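Molybdopterin biosynthesis Mog protein (Mycobacterium tuberculosis, PDB 2G4R) probably binds molybdopterin and, as in related MogA proteins, probably activates it by adenylylation during molybdenum cofactor biosynthesis. Local coordinates at residues 119-124 / 149-154; 98-103 / 137-141. One frame throughout, in Å; residues are numbered along the deposited sequence.

Contact 1 of 2, residues 119-124 / 149-154; sequences VAGRTL and ALEQIA
Start with Ile153, which gives up the most surface here. It lies toward the C-terminal end of helix 146-153 and points at a beta hairpin formed by strands 117-120 and 123-128. The hairpin closes in a type II' turn from Ala120 to Thr123, with Gly121 at phi/psi 61/-115, Arg122 at -118/23 and paired backbone bonds, Ala120 N to Thr123 O (3.0 Å) and Thr123 N to Ala120 O (2.9 Å). In register, Arg122 CA lies 6.2 Å from Ile153 CA, and Leu124 CA 7.7 Å from Leu150 CA. Ile153 (chi1 m, chi2 t) puts CD1 3.6 Å from Val119 CG2 and 3.7 Å from Leu124 CB, so one methyl touches both strands; its CG2 rests 3.5 Å from Arg122 O. The CA-to-CB bond of Arg122 points sideways, but with chi1 m, chi2 t, chi3 near 17° and chi4 near 160° NH2 lies 3.2 Å from Ala154 CB. Leu124 (chi1 t, chi2 p) reaches Ala149 CB at 4.2 Å from CD2. The C-terminal helix thus covers the hairpin end of the mixed sheet. No hydrogen bond crosses: apolar packing of Ile153, Val119 and Leu124 dominates, and the Arg122 guanidinium, one face under Ala154 CA and Ile153 O, adds van der Waals cover.

Contact 2 of 2, residues 98-103 / 137-141; sequences AIRRSG and DGLGV
Two helices, 93-102 and 132-143, pass each other here near the C-terminal end of the first. The axes of 98-102 and 137-141 approach to 8.4 Å, and their N-to-C directions make an angle of 134°, closer to antiparallel than parallel. Ile99 CA is 4.8 Å from Gly138 CA, and Ser102 CA is 5.7 Å from Asp137 CA.

Apolar contacts fill the middle. Val141, with chi1 t, points across the gap: its CG1 lies 3.9 Å from Ala98 CB and 4.1 Å from Ile99 CG1, and its CG2 is 3.4 Å from Ser102 CB. Ile99 (chi1 m, chi2 t) sets CG2 4.0 Å from Gly138 CA. A beta carbon on Gly138 would come within about 3.1 Å of that methyl, so the bare glycine backbone lets the helices draw close. Both helices belong to the alpha/beta molybdopterin-binding fold, where they pack on the mixed sheet; Ile99 also touches Ile126 and Leu128 of strand 123-128, so it fills space between helix pair and sheet.

The polar contacts gather around Ser102. Its chi1 p rotamer returns OG to the backbone of its own helix, donating to Ile99 O at 2.7 Å, while the same OG packs 3.3 Å from Asp137 CB. No direct hydrogen bond joins the segments. Instead a water donates to Ser102 O (2.7 Å) and to Asp137 OD2 (2.9 Å), bridging them. Asp137, at chi1 m, also holds OD2 3.4 Å from Gly103 CA, and that oxygen makes a long, weak ion pair with Lys106.

How the contacts relate
Along the chain the segments alternate: 98-103, 119-124, 137-141, then 149-154. Helix 93-102 of contact 2 is followed, after a loop, by strand 117-120 of contact 1; strand 123-128 in turn leads into helix 132-143, and helix 146-153 comes last. The contact centres are 20 Å apart and their nearest atoms about 9 Å, so they do not touch. Strand 123-128 connects them spatially: contact 1 uses its start at Leu124, whereas Ile99 of contact 2 reaches Ile126 and Leu128 farther along. Together they place three helices at successive positions along this strand within one subunit: 146-153 by its start and the hairpin turn, 93-102 and 132-143 toward its end.

Contact 1 of 2, residues 119-124 / 149-154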
loop_
_atom_site.group_PDB
_atom_site.type_symbol
_atom_site.label_atom_id
_atom_site.label_comp_id
_atom_site.label_asym_id
_atom_site.label_seq_id
_atom_site.Cartn_x
_atom_site.Cartn_y
_atom_site.Cartn_z
ATOM N N VAL A 119 -0.599 17.561 -20.500
ATOM C CA VAL A 119 -1.954 17.921 -20.143
ATOM C C VAL A 119 -2.907 16.779 -20.521
ATOM O O VAL A 119 -2.740 16.079 -21.570
ATOM C CB VAL A 119 -2.391 19.278 -20.808
ATOM C CG1 VAL A 119 -3.830 19.592 -20.495
ATOM C CG2 VAL A 119 -1.488 20.436 -20.401
ATOM N N ALA A 120 -3.840 16.528 -19.602
ATOM C CA ALA A 120 -4.969 15.599 -19.785
ATOM C C ALA A 120 -6.240 16.339 -19.366
ATOM O O ALA A 120 -6.410 16.669 -18.189
ATOM C CB ALA A 120 -4.780 14.367 -18.922
ATOM N N GLY A 121 -7.143 16.579 -20.312
ATOM C CA GLY A 121 -8.287 17.434 -20.056
ATOM C C GLY A 121 -7.797 18.818 -19.700
ATOM O O GLY A 121 -7.202 19.483 -20.536
ATOM N N ARG A 122 -8.048 19.264 -18.474
ATOM C CA ARG A 122 -7.495 20.551 -18.022
ATOM C C ARG A 122 -6.552 20.350 -16.810
ATOM O O ARG A 122 -6.305 21.284 -16.051
ATOM C CB ARG A 122 -8.605 21.520 -17.650
ATOM C CG ARG A 122 -9.619 21.862 -18.771
ATOM C CD ARG A 122 -10.426 23.158 -18.433
ATOM N NE ARG A 122 -9.782 23.948 -17.370
ATOM C CZ ARG A 122 -9.998 25.234 -17.117
ATOM N NH1 ARG A 122 -10.891 25.950 -17.810
ATOM N NH2 ARG A 122 -9.306 25.806 -16.126
ATOM N N THR A 123 -6.021 19.133 -16.672
ATOM C CA THR A 123 -5.114 18.773 -15.599
ATOM C C THR A 123 -3.655 18.691 -16.101
ATOM O O THR A 123 -3.348 18.059 -17.112
ATOM C CB THR A 123 -5.523 17.377 -15.021
ATOM O OG1 THR A 123 -6.881 17.430 -14.564
ATOM C CG2 THR A 123 -4.633 16.968 -13.914
ATOM N N LEU A 124 -2.767 19.364 -15.390
ATOM C CA LEU A 124 -1.384 19.327 -15.723
ATOM C C LEU A 124 -0.789 18.184 -14.905
ATOM O O LEU A 124 -1.029 18.089 -13.705
ATOM C CB LEU A 124 -0.733 20.631 -15.408
ATOM C CG LEU A 124 0.797 20.747 -15.440
ATOM C CD1 LEU A 124 1.339 20.638 -16.858
ATOM C CD2 LEU A 124 1.163 22.076 -14.833
ATOM N N ALA A 149 1.608 28.254 -16.633
ATOM C CA ALA A 149 1.061 27.013 -17.177
ATOM C C ALA A 149 -0.421 26.839 -16.829
ATOM O O ALA A 149 -1.225 26.533 -17.704
ATOM C CB ALA A 149 1.866 25.776 -16.699
ATOM N N LEU A 150 -0.777 27.093 -15.567
ATOM C CA LEU A 150 -2.174 26.981 -15.147
ATOM C C LEU A 150 -3.067 28.025 -15.792
ATOM O O LEU A 150 -4.174 27.706 -16.166
ATOM C CB LEU A 150 -2.307 27.050 -13.624
ATOM C CG LEU A 150 -1.670 25.848 -12.972
ATOM C CD1 LEU A 150 -1.795 25.952 -11.465
ATOM C CD2 LEU A 150 -2.305 24.586 -13.487
ATOM N N GLU A 151 -2.548 29.237 -15.952
ATOM C CA GLU A 151 -3.239 30.311 -16.645
ATOM C C GLU A 151 -3.535 29.914 -18.076
ATOM O O GLU A 151 -4.667 30.038 -18.509
ATOM C CB GLU A 151 -2.419 31.596 -16.666
ATOM C CG GLU A 151 -3.278 32.844 -16.876
ATOM C CD GLU A 151 -2.488 34.133 -16.829
ATOM O OE1 GLU A 151 -2.664 34.893 -15.850
ATOM O OE2 GLU A 151 -1.717 34.402 -17.794
ATOM N N GLN A 152 -2.527 29.393 -18.783
ATOM C CA GLN A 152 -2.687 28.993 -20.186
ATOM C C GLN A 152 -3.689 27.866 -20.390
ATOM O O GLN A 152 -4.549 27.944 -21.275
ATOM C CB GLN A 152 -1.342 28.640 -20.776
ATOM C CG GLN A 152 -0.433 29.838 -20.904
ATOM C CD GLN A 152 -0.850 30.724 -22.064
ATOM O OE1 GLN A 152 -0.777 30.312 -23.226
ATOM N NE2 GLN A 152 -1.303 31.943 -21.757
ATOM N N ILE A 153 -3.593 26.837 -19.568
ATOM C CA ILE A 153 -4.525 25.718 -19.601
ATOM C C ILE A 153 -5.978 26.190 -19.405
ATOM O O ILE A 153 -6.911 25.645 -20.028
ATOM C CB ILE A 153 -4.178 24.593 -18.557
ATOM C CG1 ILE A 153 -2.792 23.993 -18.853
ATOM C CG2 ILE A 153 -5.175 23.429 -18.636
ATOM C CD1 ILE A 153 -2.346 22.894 -17.864
ATOM N N ALA A 154 -6.166 27.206 -18.571
ATOM C CA ALA A 154 -7.515 27.704 -18.283
ATOM C C ALA A 154 -8.081 28.645 -19.353
ATOM O O ALA A 154 -9.239 29.032 -19.252
ATOM C CB ALA A 154 -7.542 28.384 -16.948
#

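Contact 2 of 2, residues 98-103 / 137-141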
loop_
_atom_site.group_PDB
_atom_site.type_symbol
_atom_site.label_atom_id
_atom_site.label_comp_id
_atom_site.label_asym_id
_atom_site.label_seq_id
_atom_site.Cartn_x
_atom_site.Cartn_y
_atom_site.Cartn_z
ATOM N N ALA A 98 13.746 20.060 -19.014
ATOM C CA ALA A 98 14.277 21.015 -18.017
ATOM C C ALA A 98 14.349 20.340 -16.646
ATOM O O ALA A 98 15.296 20.564 -15.929
ATOM C CB ALA A 98 13.429 22.285 -17.943
ATOM N N ILE A 99 13.314 19.584 -16.272
ATOM C CA ILE A 99 13.347 18.773 -15.033
ATOM C C ILE A 99 14.542 17.799 -15.013
ATOM O O ILE A 99 15.236 17.716 -13.994
ATOM C CB ILE A 99 12.008 18.053 -14.773
ATOM C CG1 ILE A 99 10.898 19.084 -14.423
ATOM C CG2 ILE A 99 12.126 17.008 -13.612
ATOM C CD1 ILE A 99 9.463 18.512 -14.563
ATOM N N ARG A 100 14.801 17.090 -16.124
ATOM C CA ARG A 100 16.030 16.271 -16.246
ATOM C C ARG A 100 17.272 17.084 -16.073
ATOM O O ARG A 100 18.170 16.715 -15.285
ATOM C CB ARG A 100 16.125 15.501 -17.565
ATOM C CG ARG A 100 15.388 14.177 -17.553
ATOM C CD ARG A 100 15.631 13.436 -18.903
ATOM N NE ARG A 100 14.780 13.997 -19.915
ATOM C CZ ARG A 100 13.488 13.676 -20.074
ATOM N NH1 ARG A 100 12.819 14.276 -21.032
ATOM N NH2 ARG A 100 12.852 12.776 -19.297
ATOM N N ARG A 101 17.348 18.210 -16.753
ATOM C CA ARG A 101 18.588 19.012 -16.681
ATOM C C ARG A 101 18.801 19.670 -15.326
ATOM O O ARG A 101 19.906 20.061 -15.026
ATOM C CB ARG A 101 18.590 20.114 -17.713
ATOM C CG ARG A 101 18.957 19.646 -19.079
ATOM C CD ARG A 101 18.919 20.783 -20.055
ATOM N NE ARG A 101 17.643 20.834 -20.789
ATOM C CZ ARG A 101 16.738 21.809 -20.710
ATOM N NH1 ARG A 101 16.923 22.889 -19.958
ATOM N NH2 ARG A 101 15.644 21.722 -21.429
ATOM N N SER A 102 17.729 19.789 -14.538
ATOM C CA SER A 102 17.747 20.495 -13.255
ATOM C C SER A 102 18.704 19.778 -12.274
ATOM O O SER A 102 19.407 20.419 -11.517
ATOM C CB SER A 102 16.310 20.587 -12.690
ATOM O OG SER A 102 15.881 19.397 -11.990
ATOM N N GLY A 103 18.741 18.458 -12.321
ATOM C CA GLY A 103 19.484 17.680 -11.332
ATOM C C GLY A 103 20.848 17.291 -11.840
ATOM O O GLY A 103 21.624 16.607 -11.163
ATOM N N ASP A 137 14.741 19.617 -6.885
ATOM C CA ASP A 137 15.261 20.268 -8.113
ATOM C C ASP A 137 14.171 20.436 -9.191
ATOM O O ASP A 137 14.034 21.490 -9.810
ATOM C CB ASP A 137 16.420 19.467 -8.732
ATOM C CG ASP A 137 17.762 19.588 -7.961
ATOM O OD1 ASP A 137 17.952 20.549 -7.180
ATOM O OD2 ASP A 137 18.650 18.682 -8.171
ATOM N N GLY A 138 13.412 19.375 -9.432
ATOM C CA GLY A 138 12.335 19.432 -10.414
ATOM C C GLY A 138 11.186 20.360 -9.985
ATOM O O GLY A 138 10.615 21.057 -10.826
ATOM N N LEU A 139 10.849 20.395 -8.690
ATOM C CA LEU A 139 9.828 21.358 -8.193
ATOM C C LEU A 139 10.327 22.809 -8.361
ATOM O O LEU A 139 9.553 23.706 -8.638
ATOM C CB LEU A 139 9.444 21.063 -6.745
ATOM C CG LEU A 139 8.764 19.732 -6.472
ATOM C CD1 LEU A 139 8.703 19.496 -4.967
ATOM C CD2 LEU A 139 7.407 19.711 -7.149
ATOM N N GLY A 140 11.638 23.003 -8.262
ATOM C CA GLY A 140 12.232 24.319 -8.505
ATOM C C GLY A 140 12.048 24.768 -9.952
ATOM O O GLY A 140 11.789 25.958 -10.249
ATOM N N VAL A 141 12.162 23.828 -10.870
ATOM C CA VAL A 141 11.912 24.098 -12.270
ATOM C C VAL A 141 10.455 24.441 -12.448
ATOM O O VAL A 141 10.133 25.448 -13.062
ATOM C CB VAL A 141 12.273 22.901 -13.149
ATOM C CG1 VAL A 141 11.709 23.072 -14.543
ATOM C CG2 VAL A 141 13.712 22.747 -13.186
HETATM O O HOH W 1 20.974 19.816 -9.460
#